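Long-range contact in heat shock protein 16 (Schizosaccharomyces pombe, PDB 3W1Z), which probably acts as a small heat shock chaperone that binds unfolding proteins, assembling into a 16-subunit oligomer built on alpha-crystallin domains: residues Y66-N79 / R95-P107. Sequence-based numbering, arbitrary orientation.
Sequences YDSGKLTISGEVVN and RRFGSFSRTITIP
The antiparallel pairing of strands 70-77 and 98-105 belongs to the alpha-crystallin domain, and toward its G98 end the ring of F100 lies across the backbone of G75. CG of F100 sits between its own backbone N and carbonyl carbon (chi1 66°), a torsion that turns the phenyl over the neighbouring strand: G75 CA stands 3.8 Å from the ring centroid, a CH-pi contact over the face. With no side chain on G75, the ring can press flat there, while V77 CG2 meets F100 CD1 at 3.7 Å. In the backbone of the same pair, F100 N reaches G75 O at 2.9 Å from well above the carbonyl plane, whereas the return bond, G75 N to F100 O, lies in plane. Within the chain, strand 70-77 is the middle of three strands, bordered on its other side by 62-67, where a neighbouring subunit continues the sheet; this is one half of the domain's beta sandwich, and L71 and I73 point from it into the core, against V126, L128 and L124 of strand 123-129. The other face is lined largely by hydroxyl side chains, and T72 OG1 and T103 OG1 share a hydrogen bond of 3.2 Å. Beside the type I' turn D67-K70, I106 CD1 abuts the edge of the Y66 ring, 3.6 Å from CE1. At the opposite end the N79 side chain stacks on F97, amide and ring planes 9° apart, with CB 3.5 Å from the centroid; N79 OD1, over the same face, also accepts a bond from R81 N. A water bridges V78 O and R95 NH2, and R95 NE forms a salt bridge with E53 of a neighbouring subunit.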
ATOM      1  N   TYR B  66      24.951 -13.103  24.098  1.00 52.36           N
ATOM      2  CA  TYR B  66      25.159 -11.859  23.372  1.00 44.30           C
ATOM      3  C   TYR B  66      26.295 -12.020  22.366  1.00 51.68           C
ATOM      4  O   TYR B  66      27.401 -12.425  22.730  1.00 54.09           O
ATOM      5  CB  TYR B  66      25.480 -10.733  24.359  1.00 44.36           C
ATOM      6  CG  TYR B  66      25.728  -9.387  23.718  1.00 54.25           C
ATOM      7  CD1 TYR B  66      24.708  -8.454  23.598  1.00 54.22           C
ATOM      8  CD2 TYR B  66      26.987  -9.048  23.237  1.00 54.57           C
ATOM      9  CE1 TYR B  66      24.935  -7.226  23.013  1.00 63.04           C
ATOM     10  CE2 TYR B  66      27.221  -7.828  22.650  1.00 60.69           C
ATOM     11  CZ  TYR B  66      26.195  -6.920  22.538  1.00 63.81           C
ATOM     12  OH  TYR B  66      26.439  -5.699  21.955  1.00 66.45           O
ATOM     13  N   ASP B  67      26.013 -11.728  21.100  1.00 53.97           N
ATOM     14  CA  ASP B  67      27.048 -11.753  20.076  1.00 53.07           C
ATOM     15  C   ASP B  67      26.945 -10.548  19.142  1.00 56.76           C
ATOM     16  O   ASP B  67      25.930 -10.374  18.458  1.00 61.51           O
ATOM     17  CB  ASP B  67      26.968 -13.048  19.266  1.00 54.70           C
ATOM     18  CG  ASP B  67      28.140 -13.216  18.316  1.00 64.78           C
ATOM     19  OD1 ASP B  67      29.173 -12.544  18.515  1.00 67.65           O
ATOM     20  OD2 ASP B  67      28.030 -14.030  17.378  1.00 70.99           O
ATOM     21  N   SER B  68      27.999  -9.731  19.126  1.00 62.13           N
ATOM     22  CA  SER B  68      28.136  -8.591  18.212  1.00 62.75           C
ATOM     23  C   SER B  68      26.867  -7.756  18.036  1.00 55.40           C
ATOM     24  O   SER B  68      26.317  -7.678  16.939  1.00 54.80           O
ATOM     25  CB  SER B  68      28.637  -9.061  16.845  1.00 66.81           C
ATOM     26  OG  SER B  68      27.713  -9.949  16.239  1.00 68.81           O
ATOM     27  N   GLY B  69      26.422  -7.118  19.110  1.00 56.46           N
ATOM     28  CA  GLY B  69      25.273  -6.234  19.048  1.00 49.89           C
ATOM     29  C   GLY B  69      23.914  -6.909  18.985  1.00 56.52           C
ATOM     30  O   GLY B  69      22.898  -6.235  18.813  1.00 59.09           O
ATOM     31  N   LYS B  70      23.878  -8.230  19.120  1.00 55.89           N
ATOM     32  CA  LYS B  70      22.605  -8.950  19.088  1.00 52.11           C
ATOM     33  C   LYS B  70      22.387  -9.836  20.313  1.00 44.69           C
ATOM     34  O   LYS B  70      23.149 -10.768  20.565  1.00 46.60           O
ATOM     35  CB  LYS B  70      22.468  -9.769  17.800  1.00 46.28           C
ATOM     36  CG  LYS B  70      22.391  -8.920  16.540  1.00 58.95           C
ATOM     37  CD  LYS B  70      21.932  -9.732  15.338  1.00 56.24           C
ATOM     38  CE  LYS B  70      21.874  -8.868  14.086  1.00 54.31           C
ATOM     39  NZ  LYS B  70      21.275  -9.588  12.930  1.00 59.47           N
ATOM     40  N   LEU B  71      21.334  -9.534  21.068  1.00 36.47           N
ATOM     41  CA  LEU B  71      20.991 -10.300  22.259  1.00 38.17           C
ATOM     42  C   LEU B  71      19.965 -11.381  21.935  1.00 35.63           C
ATOM     43  O   LEU B  71      18.939 -11.110  21.306  1.00 39.12           O
ATOM     44  CB  LEU B  71      20.445  -9.375  23.349  1.00 35.40           C
ATOM     45  CG  LEU B  71      20.140 -10.023  24.701  1.00 38.93           C
ATOM     46  CD1 LEU B  71      21.425 -10.470  25.384  1.00 30.75           C
ATOM     47  CD2 LEU B  71      19.352  -9.073  25.592  1.00 32.15           C
ATOM     48  N   THR B  72      20.249 -12.605  22.369  1.00 35.36           N
ATOM     49  CA  THR B  72      19.361 -13.735  22.123  1.00 33.23           C
ATOM     50  C   THR B  72      18.950 -14.431  23.416  1.00 37.46           C
ATOM     51  O   THR B  72      19.795 -14.820  24.229  1.00 34.63           O
ATOM     52  CB  THR B  72      20.007 -14.770  21.179  1.00 33.47           C
ATOM     53  OG1 THR B  72      20.235 -14.174  19.896  1.00 45.54           O
ATOM     54  CG2 THR B  72      19.100 -15.982  21.013  1.00 39.12           C
ATOM     55  N   ILE B  73      17.640 -14.573  23.599  1.00 42.26           N
ATOM     56  CA  ILE B  73      17.089 -15.335  24.708  1.00 30.62           C
ATOM     57  C   ILE B  73      16.393 -16.561  24.143  1.00 30.74           C
ATOM     58  O   ILE B  73      15.452 -16.435  23.365  1.00 28.69           O
ATOM     59  CB  ILE B  73      16.048 -14.523  25.501  1.00 20.30           C
ATOM     60  CG1 ILE B  73      16.640 -13.196  25.985  1.00 27.52           C
ATOM     61  CG2 ILE B  73      15.513 -15.342  26.664  1.00 21.55           C
ATOM     62  CD1 ILE B  73      16.343 -12.021  25.072  1.00 28.99           C
ATOM     63  N   SER B  74      16.845 -17.748  24.527  1.00 28.90           N
ATOM     64  CA  SER B  74      16.238 -18.964  23.995  1.00 28.65           C
ATOM     65  C   SER B  74      15.985 -20.006  25.073  1.00 34.27           C
ATOM     66  O   SER B  74      16.468 -19.881  26.196  1.00 36.08           O
ATOM     67  CB  SER B  74      17.086 -19.549  22.862  1.00 30.38           C
ATOM     68  OG  SER B  74      18.375 -19.909  23.320  1.00 41.90           O
ATOM     69  N   GLY B  75      15.211 -21.027  24.731  1.00 29.92           N
ATOM     70  CA  GLY B  75      14.861 -22.048  25.698  1.00 33.36           C
ATOM     71  C   GLY B  75      13.671 -22.887  25.289  1.00 34.05           C
ATOM     72  O   GLY B  75      13.367 -23.026  24.105  1.00 33.07           O
ATOM     73  N   GLU B  76      12.996 -23.449  26.284  1.00 33.74           N
ATOM     74  CA  GLU B  76      11.896 -24.366  26.037  1.00 30.76           C
ATOM     75  C   GLU B  76      10.759 -24.125  27.023  1.00 38.39           C
ATOM     76  O   GLU B  76      10.995 -23.852  28.201  1.00 28.05           O
ATOM     77  CB  GLU B  76      12.399 -25.803  26.170  1.00 36.82           C
ATOM     78  CG  GLU B  76      11.466 -26.866  25.623  1.00 41.69           C
ATOM     79  CD  GLU B  76      12.046 -28.260  25.764  1.00 56.90           C
ATOM     80  OE1 GLU B  76      12.608 -28.564  26.837  1.00 58.23           O
ATOM     81  OE2 GLU B  76      11.950 -29.048  24.799  1.00 62.84           O
ATOM     82  N   VAL B  77       9.526 -24.215  26.538  1.00 42.97           N
ATOM     83  CA  VAL B  77       8.371 -24.225  27.424  1.00 38.88           C
ATOM     84  C   VAL B  77       7.732 -25.603  27.356  1.00 31.72           C
ATOM     85  O   VAL B  77       7.109 -25.966  26.360  1.00 36.42           O
ATOM     86  CB  VAL B  77       7.334 -23.158  27.035  1.00 34.07           C
ATOM     87  CG1 VAL B  77       6.217 -23.112  28.067  1.00 36.35           C
ATOM     88  CG2 VAL B  77       7.996 -21.797  26.911  1.00 30.55           C
ATOM     89  N   VAL B  78       7.889 -26.365  28.431  1.00 27.51           N
ATOM     90  CA  VAL B  78       7.421 -27.742  28.474  1.00 33.48           C
ATOM     91  C   VAL B  78       5.985 -27.809  28.974  1.00 26.48           C
ATOM     92  O   VAL B  78       5.619 -27.117  29.923  1.00 18.42           O
ATOM     93  CB  VAL B  78       8.329 -28.610  29.382  1.00 45.63           C
ATOM     94  CG1 VAL B  78       7.719 -29.984  29.615  1.00 26.85           C
ATOM     95  CG2 VAL B  78       9.718 -28.736  28.777  1.00 35.12           C
ATOM     96  N   ASN B  79       5.177 -28.649  28.337  1.00 25.38           N
ATOM     97  CA  ASN B  79       3.826 -28.883  28.813  1.00 29.67           C
ATOM     98  C   ASN B  79       3.860 -30.058  29.776  1.00 29.59           C
ATOM     99  O   ASN B  79       4.050 -31.205  29.372  1.00 33.09           O
ATOM    100  CB  ASN B  79       2.899 -29.192  27.636  1.00 23.05           C
ATOM    101  CG  ASN B  79       1.451 -29.363  28.057  1.00 26.87           C
ATOM    102  OD1 ASN B  79       1.058 -28.963  29.153  1.00 18.45           O
ATOM    103  ND2 ASN B  79       0.648 -29.955  27.180  1.00 29.67           N
ATOM    104  N   ARG B  95      -2.753 -22.120  26.655  1.00 29.77           N
ATOM    105  CA  ARG B  95      -1.295 -22.072  26.763  1.00 23.33           C
ATOM    106  C   ARG B  95      -0.584 -22.650  25.547  1.00 21.23           C
ATOM    107  O   ARG B  95      -1.009 -23.653  24.979  1.00 27.93           O
ATOM    108  CB  ARG B  95      -0.811 -22.764  28.043  1.00 25.24           C
ATOM    109  CG  ARG B  95      -1.129 -22.002  29.321  1.00 24.19           C
ATOM    110  CD  ARG B  95      -0.439 -22.627  30.524  1.00 23.10           C
ATOM    111  NE  ARG B  95       1.010 -22.445  30.484  1.00 15.92           N
ATOM    112  CZ  ARG B  95       1.879 -23.206  31.142  1.00 17.71           C
ATOM    113  NH1 ARG B  95       1.451 -24.217  31.886  1.00 27.52           N
ATOM    114  NH2 ARG B  95       3.179 -22.965  31.047  1.00 27.52           N
ATOM    115  N   ARG B  96       0.507 -22.001  25.156  1.00 19.84           N
ATOM    116  CA  ARG B  96       1.299 -22.443  24.017  1.00 27.20           C
ATOM    117  C   ARG B  96       2.635 -22.994  24.493  1.00 27.70           C
ATOM    118  O   ARG B  96       3.332 -22.355  25.280  1.00 28.74           O
ATOM    119  CB  ARG B  96       1.518 -21.289  23.034  1.00 27.83           C
ATOM    120  CG  ARG B  96       0.229 -20.681  22.507  1.00 37.15           C
ATOM    121  CD  ARG B  96      -0.558 -21.683  21.673  1.00 42.77           C
ATOM    122  NE  ARG B  96      -1.913 -21.218  21.394  1.00 56.40           N
ATOM    123  CZ  ARG B  96      -3.001 -21.661  22.021  1.00 59.57           C
ATOM    124  NH1 ARG B  96      -2.896 -22.591  22.959  1.00 50.77           N
ATOM    125  NH2 ARG B  96      -4.194 -21.178  21.703  1.00 50.43           N
ATOM    126  N   PHE B  97       2.988 -24.184  24.016  1.00 19.41           N
ATOM    127  CA  PHE B  97       4.208 -24.849  24.458  1.00 27.62           C
ATOM    128  C   PHE B  97       5.163 -25.146  23.308  1.00 35.62           C
ATOM    129  O   PHE B  97       4.749 -25.286  22.157  1.00 39.98           O
ATOM    130  CB  PHE B  97       3.870 -26.143  25.201  1.00 22.23           C
ATOM    131  CG  PHE B  97       3.021 -25.937  26.419  1.00 23.23           C
ATOM    132  CD1 PHE B  97       3.589 -25.515  27.609  1.00 24.75           C
ATOM    133  CD2 PHE B  97       1.656 -26.164  26.376  1.00 20.32           C
ATOM    134  CE1 PHE B  97       2.813 -25.326  28.735  1.00 25.95           C
ATOM    135  CE2 PHE B  97       0.873 -25.977  27.500  1.00 22.77           C
ATOM    136  CZ  PHE B  97       1.453 -25.556  28.680  1.00 20.02           C
ATOM    137  N   GLY B  98       6.448 -25.235  23.632  1.00 34.93           N
ATOM    138  CA  GLY B  98       7.464 -25.546  22.646  1.00 32.51           C
ATOM    139  C   GLY B  98       8.773 -24.860  22.970  1.00 36.27           C
ATOM    140  O   GLY B  98       8.981 -24.389  24.088  1.00 30.68           O
ATOM    141  N   SER B  99       9.662 -24.805  21.984  1.00 39.29           N
ATOM    142  CA  SER B  99      10.915 -24.083  22.132  1.00 32.96           C
ATOM    143  C   SER B  99      10.707 -22.622  21.754  1.00 32.30           C
ATOM    144  O   SER B  99       9.960 -22.316  20.825  1.00 38.03           O
ATOM    145  CB  SER B  99      11.996 -24.706  21.248  1.00 36.42           C
ATOM    146  OG  SER B  99      11.564 -24.787  19.901  1.00 51.42           O
ATOM    147  N   PHE B 100      11.358 -21.722  22.481  1.00 31.68           N
ATOM    148  CA  PHE B 100      11.267 -20.301  22.174  1.00 28.70           C
ATOM    149  C   PHE B 100      12.637 -19.705  21.875  1.00 36.46           C
ATOM    150  O   PHE B 100      13.640 -20.099  22.470  1.00 40.30           O
ATOM    151  CB  PHE B 100      10.586 -19.533  23.315  1.00 25.28           C
ATOM    152  CG  PHE B 100      11.373 -19.512  24.599  1.00 26.23           C
ATOM    153  CD1 PHE B 100      11.167 -20.478  25.568  1.00 27.73           C
ATOM    154  CD2 PHE B 100      12.305 -18.513  24.845  1.00 29.38           C
ATOM    155  CE1 PHE B 100      11.882 -20.458  26.753  1.00 31.37           C
ATOM    156  CE2 PHE B 100      13.026 -18.489  26.023  1.00 29.20           C
ATOM    157  CZ  PHE B 100      12.814 -19.461  26.980  1.00 37.92           C
ATOM    158  N   SER B 101      12.672 -18.766  20.936  1.00 31.88           N
ATOM    159  CA  SER B 101      13.872 -17.982  20.687  1.00 38.80           C
ATOM    160  C   SER B 101      13.488 -16.555  20.319  1.00 46.82           C
ATOM    161  O   SER B 101      12.588 -16.331  19.509  1.00 48.33           O
ATOM    162  CB  SER B 101      14.715 -18.612  19.576  1.00 36.57           C
ATOM    163  OG  SER B 101      16.033 -18.090  19.577  1.00 49.41           O
ATOM    164  N   ARG B 102      14.171 -15.592  20.926  1.00 35.66           N
ATOM    165  CA  ARG B 102      13.938 -14.186  20.642  1.00 35.44           C
ATOM    166  C   ARG B 102      15.272 -13.472  20.488  1.00 35.84           C
ATOM    167  O   ARG B 102      16.083 -13.441  21.415  1.00 29.86           O
ATOM    168  CB  ARG B 102      13.117 -13.537  21.759  1.00 36.48           C
ATOM    169  CG  ARG B 102      12.751 -12.078  21.507  1.00 34.70           C
ATOM    170  CD  ARG B 102      11.778 -11.936  20.344  1.00 30.03           C
ATOM    171  NE  ARG B 102      11.454 -10.539  20.066  1.00 31.11           N
ATOM    172  CZ  ARG B 102      10.361  -9.921  20.500  1.00 32.26           C
ATOM    173  NH1 ARG B 102       9.472 -10.574  21.235  1.00 31.03           N
ATOM    174  NH2 ARG B 102      10.153  -8.647  20.195  1.00 27.43           N
ATOM    175  N   THR B 103      15.499 -12.905  19.310  1.00 36.19           N
ATOM    176  CA  THR B 103      16.721 -12.160  19.052  1.00 36.28           C
ATOM    177  C   THR B 103      16.394 -10.701  18.783  1.00 34.38           C
ATOM    178  O   THR B 103      15.544 -10.389  17.952  1.00 39.33           O
ATOM    179  CB  THR B 103      17.489 -12.726  17.843  1.00 28.71           C
ATOM    180  OG1 THR B 103      17.686 -14.134  18.011  1.00 46.44           O
ATOM    181  CG2 THR B 103      18.839 -12.040  17.705  1.00 41.93           C
ATOM    182  N   ILE B 104      17.058  -9.803  19.502  1.00 32.34           N
ATOM    183  CA  ILE B 104      16.929  -8.381  19.218  1.00 38.62           C
ATOM    184  C   ILE B 104      18.298  -7.755  18.985  1.00 47.34           C
ATOM    185  O   ILE B 104      19.264  -8.065  19.682  1.00 46.36           O
ATOM    186  CB  ILE B 104      16.184  -7.618  20.338  1.00 34.60           C
ATOM    187  CG1 ILE B 104      16.892  -7.791  21.684  1.00 34.38           C
ATOM    188  CG2 ILE B 104      14.738  -8.081  20.430  1.00 37.99           C
ATOM    189  CD1 ILE B 104      16.288  -6.961  22.800  1.00 29.74           C
ATOM    190  N   THR B 105      18.382  -6.887  17.986  1.00 49.61           N
ATOM    191  CA  THR B 105      19.607  -6.148  17.737  1.00 52.70           C
ATOM    192  C   THR B 105      19.588  -4.904  18.608  1.00 52.13           C
ATOM    193  O   THR B 105      18.707  -4.065  18.472  1.00 52.43           O
ATOM    194  CB  THR B 105      19.718  -5.727  16.261  1.00 39.73           C
ATOM    195  OG1 THR B 105      19.653  -6.886  15.422  1.00 45.78           O
ATOM    196  CG2 THR B 105      21.027  -4.996  16.013  1.00 54.38           C
ATOM    197  N   ILE B 106      20.549  -4.782  19.515  1.00 54.45           N
ATOM    198  CA  ILE B 106      20.580  -3.620  20.394  1.00 55.91           C
ATOM    199  C   ILE B 106      21.316  -2.446  19.746  1.00 62.49           C
ATOM    200  O   ILE B 106      22.463  -2.578  19.322  1.00 52.36           O
ATOM    201  CB  ILE B 106      21.151  -3.958  21.789  1.00 54.68           C
ATOM    202  CG1 ILE B 106      22.366  -4.879  21.673  1.00 55.33           C
ATOM    203  CG2 ILE B 106      20.086  -4.621  22.647  1.00 59.93           C
ATOM    204  CD1 ILE B 106      23.689  -4.154  21.702  1.00 67.01           C
ATOM    205  N   PRO B 107      20.635  -1.295  19.643  1.00 61.64           N
ATOM    206  CA  PRO B 107      21.175  -0.111  18.972  1.00 59.05           C
ATOM    207  C   PRO B 107      21.963   0.779  19.923  1.00 64.61           C
ATOM    208  O   PRO B 107      21.692   1.977  20.008  1.00 67.84           O
ATOM    209  CB  PRO B 107      19.913   0.626  18.502  1.00 62.17           C
ATOM    210  CG  PRO B 107      18.732  -0.077  19.184  1.00 59.53           C
ATOM    211  CD  PRO B 107      19.294  -1.033  20.185  1.00 56.98           C
TER
HETATM  212  O   HOH W   1       5.335 -25.026  31.363  1.00 23.41           O